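Local coordinates for putrescine aminotransferase (Halomonas elongata DSM 2581, PDB 6GWI), which probably transfers amino groups from amines such as putrescine to carbonyl acceptors, using pyridoxal-5'-phosphate as cofactor, as a class-III aminotransferase, at residues B[350-358]-B[369-377]. Residues are numbered along the deposited sequence; the frame is centred on the assembly and turned at random.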
loop_
_atom_site.group_PDB
_atom_site.type_symbol
_atom_site.label_atom_id
_atom_site.label_comp_id
_atom_site.label_asym_id
_atom_site.label_seq_id
_atom_site.Cartn_x
_atom_site.Cartn_y
_atom_site.Cartn_z
ATOM N N LEU B 350 -7.689 -31.693 4.673
ATOM C CA LEU B 350 -8.226 -30.824 5.715
ATOM C C LEU B 350 -9.571 -30.228 5.315
ATOM O O LEU B 350 -10.452 -30.052 6.164
ATOM C CB LEU B 350 -7.213 -29.725 6.035
ATOM C CG LEU B 350 -5.849 -30.259 6.485
ATOM C CD1 LEU B 350 -4.824 -29.138 6.588
ATOM C CD2 LEU B 350 -5.955 -31.010 7.811
ATOM N N GLY B 351 -9.751 -29.913 4.035
ATOM C CA GLY B 351 -10.997 -29.358 3.563
ATOM C C GLY B 351 -12.170 -30.286 3.800
ATOM O O GLY B 351 -13.154 -29.926 4.455
ATOM N N PRO B 352 -12.097 -31.503 3.255
ATOM C CA PRO B 352 -13.158 -32.482 3.534
ATOM C C PRO B 352 -13.319 -32.793 5.010
ATOM O O PRO B 352 -14.447 -33.005 5.471
ATOM C CB PRO B 352 -12.708 -33.716 2.737
ATOM C CG PRO B 352 -11.920 -33.149 1.602
ATOM C CD PRO B 352 -11.197 -31.952 2.176
ATOM N N TYR B 353 -12.228 -32.804 5.778
ATOM C CA TYR B 353 -12.343 -33.102 7.200
ATOM C C TYR B 353 -13.068 -31.976 7.926
ATOM O O TYR B 353 -13.959 -32.225 8.746
ATOM C CB TYR B 353 -10.961 -33.333 7.804
ATOM C CG TYR B 353 -11.015 -33.783 9.243
ATOM C CD1 TYR B 353 -11.263 -35.109 9.566
ATOM C CD2 TYR B 353 -10.831 -32.879 10.280
ATOM C CE1 TYR B 353 -11.317 -35.525 10.879
ATOM C CE2 TYR B 353 -10.884 -33.285 11.597
ATOM C CZ TYR B 353 -11.127 -34.609 11.891
ATOM O OH TYR B 353 -11.181 -35.019 13.204
ATOM N N LEU B 354 -12.698 -30.726 7.636
ATOM C CA LEU B 354 -13.443 -29.590 8.168
ATOM C C LEU B 354 -14.918 -29.693 7.801
ATOM O O LEU B 354 -15.797 -29.474 8.642
ATOM C CB LEU B 354 -12.854 -28.278 7.646
ATOM C CG LEU B 354 -13.669 -27.022 7.973
ATOM C CD1 LEU B 354 -13.725 -26.794 9.478
ATOM C CD2 LEU B 354 -13.110 -25.796 7.265
ATOM N N ALA B 355 -15.205 -30.018 6.538
ATOM C CA ALA B 355 -16.584 -30.041 6.060
ATOM C C ALA B 355 -17.455 -30.965 6.901
ATOM O O ALA B 355 -18.570 -30.601 7.292
ATOM C CB ALA B 355 -16.612 -30.470 4.592
ATOM N N GLU B 356 -16.967 -32.174 7.189
ATOM C CA GLU B 356 -17.768 -33.114 7.969
ATOM C C GLU B 356 -17.886 -32.666 9.421
ATOM O O GLU B 356 -18.975 -32.728 10.006
ATOM C CB GLU B 356 -17.180 -34.524 7.867
ATOM C CG GLU B 356 -15.691 -34.632 8.149
ATOM C CD GLU B 356 -15.201 -36.070 8.136
ATOM O OE1 GLU B 356 -14.573 -36.476 7.135
ATOM O OE2 GLU B 356 -15.465 -36.800 9.116
ATOM N N ARG B 357 -16.788 -32.201 10.021
ATOM C CA ARG B 357 -16.854 -31.713 11.394
ATOM C C ARG B 357 -17.681 -30.434 11.473
ATOM O O ARG B 357 -18.444 -30.235 12.426
ATOM C CB ARG B 357 -15.444 -31.468 11.933
ATOM C CG ARG B 357 -14.565 -32.713 12.061
ATOM C CD ARG B 357 -15.165 -33.780 12.970
ATOM N NE ARG B 357 -14.149 -34.738 13.405
ATOM C CZ ARG B 357 -14.392 -35.821 14.140
ATOM N NH1 ARG B 357 -15.628 -36.106 14.529
ATOM N NH2 ARG B 357 -13.393 -36.622 14.486
ATOM N N TRP B 358 -17.539 -29.556 10.479
ATOM C CA TRP B 358 -18.332 -28.332 10.429
ATOM C C TRP B 358 -19.818 -28.641 10.298
ATOM O O TRP B 358 -20.656 -27.967 10.910
ATOM C CB TRP B 358 -17.860 -27.476 9.256
ATOM C CG TRP B 358 -18.190 -26.017 9.326
ATOM C CD1 TRP B 358 -18.937 -25.305 8.432
ATOM C CD2 TRP B 358 -17.749 -25.079 10.316
ATOM N NE1 TRP B 358 -18.998 -23.986 8.810
ATOM C CE2 TRP B 358 -18.277 -23.822 9.963
ATOM C CE3 TRP B 358 -16.964 -25.181 11.468
ATOM C CZ2 TRP B 358 -18.047 -22.677 10.720
ATOM C CZ3 TRP B 358 -16.742 -24.043 12.222
ATOM C CH2 TRP B 358 -17.281 -22.808 11.846
ATOM N N GLU B 369 -27.590 -22.487 8.898
ATOM C CA GLU B 369 -26.843 -23.017 7.767
ATOM C C GLU B 369 -25.375 -23.121 8.156
ATOM O O GLU B 369 -24.861 -22.274 8.892
ATOM C CB GLU B 369 -26.998 -22.136 6.522
ATOM C CG GLU B 369 -26.379 -22.740 5.268
ATOM C CD GLU B 369 -26.357 -21.778 4.100
ATOM O OE1 GLU B 369 -25.432 -20.942 4.038
ATOM O OE2 GLU B 369 -27.266 -21.853 3.247
ATOM N N ALA B 370 -24.714 -24.164 7.661
ATOM C CA ALA B 370 -23.270 -24.319 7.774
ATOM C C ALA B 370 -22.711 -24.608 6.390
ATOM O O ALA B 370 -23.219 -25.488 5.687
ATOM C CB ALA B 370 -22.897 -25.446 8.744
ATOM N N ARG B 371 -21.685 -23.857 5.991
ATOM C CA ARG B 371 -21.089 -24.011 4.672
ATOM C C ARG B 371 -19.577 -23.883 4.773
ATOM O O ARG B 371 -19.055 -23.131 5.599
ATOM C CB ARG B 371 -21.634 -22.966 3.685
ATOM C CG ARG B 371 -21.398 -21.522 4.112
ATOM C CD ARG B 371 -21.808 -20.546 3.020
ATOM N NE ARG B 371 -21.554 -19.162 3.409
ATOM C CZ ARG B 371 -22.417 -18.389 4.064
ATOM N NH1 ARG B 371 -23.612 -18.854 4.405
ATOM N NH2 ARG B 371 -22.083 -17.142 4.374
ATOM N N SER B 372 -18.875 -24.615 3.915
ATOM C CA SER B 372 -17.426 -24.526 3.882
ATOM C C SER B 372 -16.937 -24.921 2.500
ATOM O O SER B 372 -17.617 -25.630 1.754
ATOM C CB SER B 372 -16.775 -25.407 4.957
ATOM O OG SER B 372 -16.956 -26.784 4.681
ATOM N N LEU B 373 -15.746 -24.438 2.165
ATOM C CA LEU B 373 -15.055 -24.807 0.936
ATOM C C LEU B 373 -13.569 -24.677 1.223
ATOM O O LEU B 373 -13.120 -23.616 1.671
ATOM C CB LEU B 373 -15.471 -23.916 -0.235
ATOM C CG LEU B 373 -14.755 -24.167 -1.565
ATOM C CD1 LEU B 373 -14.929 -25.610 -2.024
ATOM C CD2 LEU B 373 -15.251 -23.204 -2.633
ATOM N N GLY B 374 -12.811 -25.738 0.969
ATOM C CA GLY B 374 -11.434 -25.745 1.428
ATOM C C GLY B 374 -11.399 -25.486 2.920
ATOM O O GLY B 374 -12.090 -26.149 3.700
ATOM N N LEU B 375 -10.591 -24.515 3.341
ATOM C CA LEU B 375 -10.532 -24.106 4.742
ATOM C C LEU B 375 -11.112 -22.705 4.941
ATOM O O LEU B 375 -10.572 -21.886 5.687
ATOM C CB LEU B 375 -9.101 -24.190 5.268
ATOM C CG LEU B 375 -8.586 -25.624 5.458
ATOM C CD1 LEU B 375 -7.108 -25.633 5.817
ATOM C CD2 LEU B 375 -9.390 -26.385 6.516
ATOM N N MET B 376 -12.232 -22.429 4.278
ATOM C CA MET B 376 -13.081 -21.282 4.570
ATOM C C MET B 376 -14.450 -21.826 4.954
ATOM O O MET B 376 -14.994 -22.681 4.249
ATOM C CB MET B 376 -13.206 -20.340 3.370
ATOM C CG MET B 376 -14.024 -19.076 3.646
ATOM S SD MET B 376 -14.312 -18.044 2.187
ATOM C CE MET B 376 -12.638 -17.749 1.620
ATOM N N GLY B 377 -15.004 -21.335 6.058
ATOM C CA GLY B 377 -16.285 -21.818 6.528
ATOM C C GLY B 377 -17.102 -20.693 7.127
ATOM O O GLY B 377 -16.575 -19.653 7.526
#
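Trp358 brings its indole against the strand, CD1 4.0 Å from Ala370 CB and 4.1 Å from Ser372 CB. With CG anti to the backbone N (chi1 -159°), the ring leans toward the hairpin, and NE1 gives a hydrogen bond to Ala378 O. Ala370, Ser372 and Gly377 are small enough to admit so broad a ring. Replacing Trp358 by an alanine would remove the ring and is likely to open a gap over these residues and leave Ala378 O without its indole donor. One turn back, Ser372 OG rests on Ala355, 3.6 Å from its CA, where the short methyl lets the strand approach. Leu354, its chi1 of 172° sending CD2 out to the turn, meets Leu375 CD2 at 3.8 Å as the two side chains cross obliquely; Leu350 CB packs on the same methyl. Where the helix passes the turn, Gly351 CA makes a CA-H...O contact with Gly374 O, a buried carbonyl without hydrogen-bonding partner. A side chain on Gly351 would crowd Gly374 CA and Pro352 CD, and Gly374's positive phi (55°) is readily reached only without one. Segment 350-358 runs antiparallel to 369-373, an outermost strand of its antiparallel sheet within this chain; Leu354 and Trp358 continue onto Ile421 of strand 418-421, and Trp358 onto Leu435 of helix 429-450.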